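Local coordinates for protein Mono(ADP-ribosyl)transferase SpvB (Salmonella typhimurium, PDB 2GWM) that probably transfers ADP-ribose from NAD(+) to an arginine of actin, blocking filament assembly, through the C-terminal mono-ADP-ribosyltransferase domain of this Salmonella toxin, at residues 98-104 against 156-162. Sequence-based numbering, arbitrary orientation.
Sequences TTIGNII and KLKIESI
An antiparallel edge pairing in the five-stranded mixed sheet of the ADP-ribosyltransferase domain joins Ile103 and Ile104 to Lys158 and Leu157, and a type II turn, Thr99 to Asn102, leads into it. Ile104 and Leu157 form the hydrogen-bonded pair: Ile104 N reaches Leu157 O at 2.8 Å and Leu157 N returns to Ile104 O at 2.9 Å. Ile103 and Lys158 form the adjoining non-hydrogen-bonded pair. Beyond these two bridges the backbone bonding continues: Asn102 O takes Ile159 N at 3.0 Å with a nearly straight N-H...O angle of 170°. Gly101, whose positive phi suits the third position of the turn, gives its N to Ile159 O at 2.7 Å; this bond is more bent, 146° at the hydrogen.

Ile159 packs against the carbonyl oxygens of the turn, its CB lying 3.4 Å from Thr99 O, the same oxygen that accepts Asn102 N to close the turn. Its CG1 stands anti to the carbonyl carbon (chi1 -54°), and the branch ends with CD1 3.8 Å from Ile104 CD1, the two side chains crossing at an angle. Ile103 CG2 meets Lys156 CG at 3.4 Å, tighter than usual van der Waals contact. Farther along, Ile162 CG1 lies 3.8 Å from Thr98 CA.

Helix 91-97 is tied to the turn by two hydrogen bonds, Asn102 ND2 to Glu96 O and Thr99 OG1 to Lys95 O, while Ile104 packs on Glu96 and Tyr97. Strand 103-106 is outermost within the chain, and strand 155-164 continues the sheet to strand 192-198, where Glu160 and Ser161 form a classic bulge opposite Asn195.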
loop_
_atom_site.group_PDB
_atom_site.type_symbol
_atom_site.label_atom_id
_atom_site.label_comp_id
_atom_site.label_asym_id
_atom_site.label_seq_id
_atom_site.Cartn_x
_atom_site.Cartn_y
_atom_site.Cartn_z
ATOM N N THR A 98 -4.472 -10.394 12.581
ATOM C CA THR A 98 -5.713 -10.803 13.296
ATOM C C THR A 98 -5.475 -11.036 14.761
ATOM O O THR A 98 -6.276 -11.643 15.462
ATOM C CB THR A 98 -6.411 -12.042 12.675
ATOM O OG1 THR A 98 -5.522 -13.148 12.677
ATOM C CG2 THR A 98 -6.865 -11.763 11.300
ATOM N N THR A 99 -4.371 -10.496 15.235
ATOM C CA THR A 99 -4.081 -10.448 16.677
ATOM C C THR A 99 -4.533 -9.087 17.226
ATOM O O THR A 99 -3.907 -8.030 16.969
ATOM C CB THR A 99 -2.613 -10.702 16.949
ATOM O OG1 THR A 99 -2.243 -11.990 16.418
ATOM C CG2 THR A 99 -2.340 -10.690 18.434
ATOM N N ILE A 100 -5.607 -9.113 18.012
ATOM C CA ILE A 100 -6.161 -7.894 18.559
ATOM C C ILE A 100 -5.088 -7.158 19.337
ATOM O O ILE A 100 -4.387 -7.744 20.183
ATOM C CB ILE A 100 -7.356 -8.165 19.514
ATOM C CG1 ILE A 100 -8.474 -8.859 18.793
ATOM C CG2 ILE A 100 -7.828 -6.846 20.108
ATOM C CD1 ILE A 100 -9.152 -7.947 17.854
ATOM N N GLY A 101 -4.956 -5.873 19.037
ATOM C CA GLY A 101 -4.015 -5.009 19.692
ATOM C C GLY A 101 -2.592 -5.066 19.176
ATOM O O GLY A 101 -1.742 -4.305 19.650
ATOM N N ASN A 102 -2.321 -5.936 18.194
ATOM C CA ASN A 102 -0.989 -6.012 17.569
ATOM C C ASN A 102 -0.650 -4.668 16.902
ATOM O O ASN A 102 -1.528 -3.914 16.460
ATOM C CB ASN A 102 -0.933 -7.149 16.558
ATOM C CG ASN A 102 0.478 -7.608 16.205
ATOM O OD1 ASN A 102 1.456 -7.318 16.906
ATOM N ND2 ASN A 102 0.577 -8.393 15.128
ATOM N N ILE A 103 0.632 -4.343 16.883
ATOM C CA ILE A 103 1.113 -3.195 16.132
ATOM C C ILE A 103 2.011 -3.727 15.049
ATOM O O ILE A 103 2.984 -4.448 15.335
ATOM C CB ILE A 103 1.820 -2.199 17.062
ATOM C CG1 ILE A 103 0.767 -1.668 18.041
ATOM C CG2 ILE A 103 2.420 -1.079 16.270
ATOM C CD1 ILE A 103 1.241 -0.786 18.935
ATOM N N ILE A 104 1.647 -3.388 13.818
ATOM C CA ILE A 104 2.332 -3.900 12.614
ATOM C C ILE A 104 2.994 -2.742 11.872
ATOM O O ILE A 104 2.526 -1.621 11.957
ATOM C CB ILE A 104 1.374 -4.625 11.700
ATOM C CG1 ILE A 104 0.744 -5.770 12.505
ATOM C CG2 ILE A 104 2.087 -5.179 10.426
ATOM C CD1 ILE A 104 -0.309 -6.455 11.795
ATOM N N LYS A 156 2.904 2.448 10.519
ATOM C CA LYS A 156 2.576 1.671 11.693
ATOM C C LYS A 156 1.051 1.674 11.883
ATOM O O LYS A 156 0.421 2.712 11.886
ATOM C CB LYS A 156 3.198 2.278 12.918
ATOM C CG LYS A 156 3.286 1.380 14.098
ATOM C CD LYS A 156 3.985 2.078 15.235
ATOM C CE LYS A 156 5.488 2.194 15.079
ATOM N NZ LYS A 156 6.131 2.979 16.249
ATOM N N LEU A 157 0.533 0.491 12.082
ATOM C CA LEU A 157 -0.882 0.339 12.343
ATOM C C LEU A 157 -1.196 -0.579 13.479
ATOM O O LEU A 157 -0.567 -1.605 13.690
ATOM C CB LEU A 157 -1.546 -0.233 11.163
ATOM C CG LEU A 157 -1.265 0.470 9.823
ATOM C CD1 LEU A 157 -0.300 -0.373 9.170
ATOM C CD2 LEU A 157 -2.485 0.623 8.985
ATOM N N LYS A 158 -2.241 -0.195 14.151
ATOM C CA LYS A 158 -2.781 -0.972 15.271
ATOM C C LYS A 158 -4.023 -1.744 14.829
ATOM O O LYS A 158 -4.876 -1.205 14.144
ATOM C CB LYS A 158 -3.163 -0.043 16.390
ATOM C CG LYS A 158 -3.704 -0.800 17.505
ATOM C CD LYS A 158 -4.114 0.057 18.639
ATOM C CE LYS A 158 -4.446 -0.840 19.861
ATOM N NZ LYS A 158 -4.779 -0.077 21.094
ATOM N N ILE A 159 -4.060 -3.021 15.203
ATOM C CA ILE A 159 -5.206 -3.899 14.944
ATOM C C ILE A 159 -6.153 -3.673 16.073
ATOM O O ILE A 159 -5.864 -4.056 17.230
ATOM C CB ILE A 159 -4.767 -5.387 14.966
ATOM C CG1 ILE A 159 -3.589 -5.669 14.001
ATOM C CG2 ILE A 159 -5.954 -6.281 14.708
ATOM C CD1 ILE A 159 -3.804 -5.218 12.646
ATOM N N GLU A 160 -7.300 -3.060 15.775
ATOM C CA GLU A 160 -8.263 -2.731 16.826
ATOM C C GLU A 160 -9.350 -3.802 17.009
ATOM O O GLU A 160 -9.671 -4.178 18.131
ATOM C CB GLU A 160 -8.846 -1.353 16.510
ATOM C CG GLU A 160 -7.792 -0.278 16.572
ATOM C CD GLU A 160 -8.355 1.118 16.626
ATOM O OE1 GLU A 160 -9.342 1.406 15.874
ATOM O OE2 GLU A 160 -7.771 1.921 17.376
ATOM N N SER A 161 -9.936 -4.282 15.923
ATOM C CA SER A 161 -10.860 -5.409 16.007
ATOM C C SER A 161 -10.931 -6.173 14.710
ATOM O O SER A 161 -10.596 -5.643 13.646
ATOM C CB SER A 161 -12.255 -4.932 16.392
ATOM O OG SER A 161 -12.852 -4.050 15.476
ATOM N N ILE A 162 -11.381 -7.423 14.823
ATOM C CA ILE A 162 -11.540 -8.312 13.701
ATOM C C ILE A 162 -12.988 -8.772 13.735
ATOM O O ILE A 162 -13.493 -9.141 14.826
ATOM C CB ILE A 162 -10.575 -9.534 13.720
ATOM C CG1 ILE A 162 -9.097 -9.089 13.805
ATOM C CG2 ILE A 162 -10.837 -10.408 12.474
ATOM C CD1 ILE A 162 -8.501 -9.024 15.142
#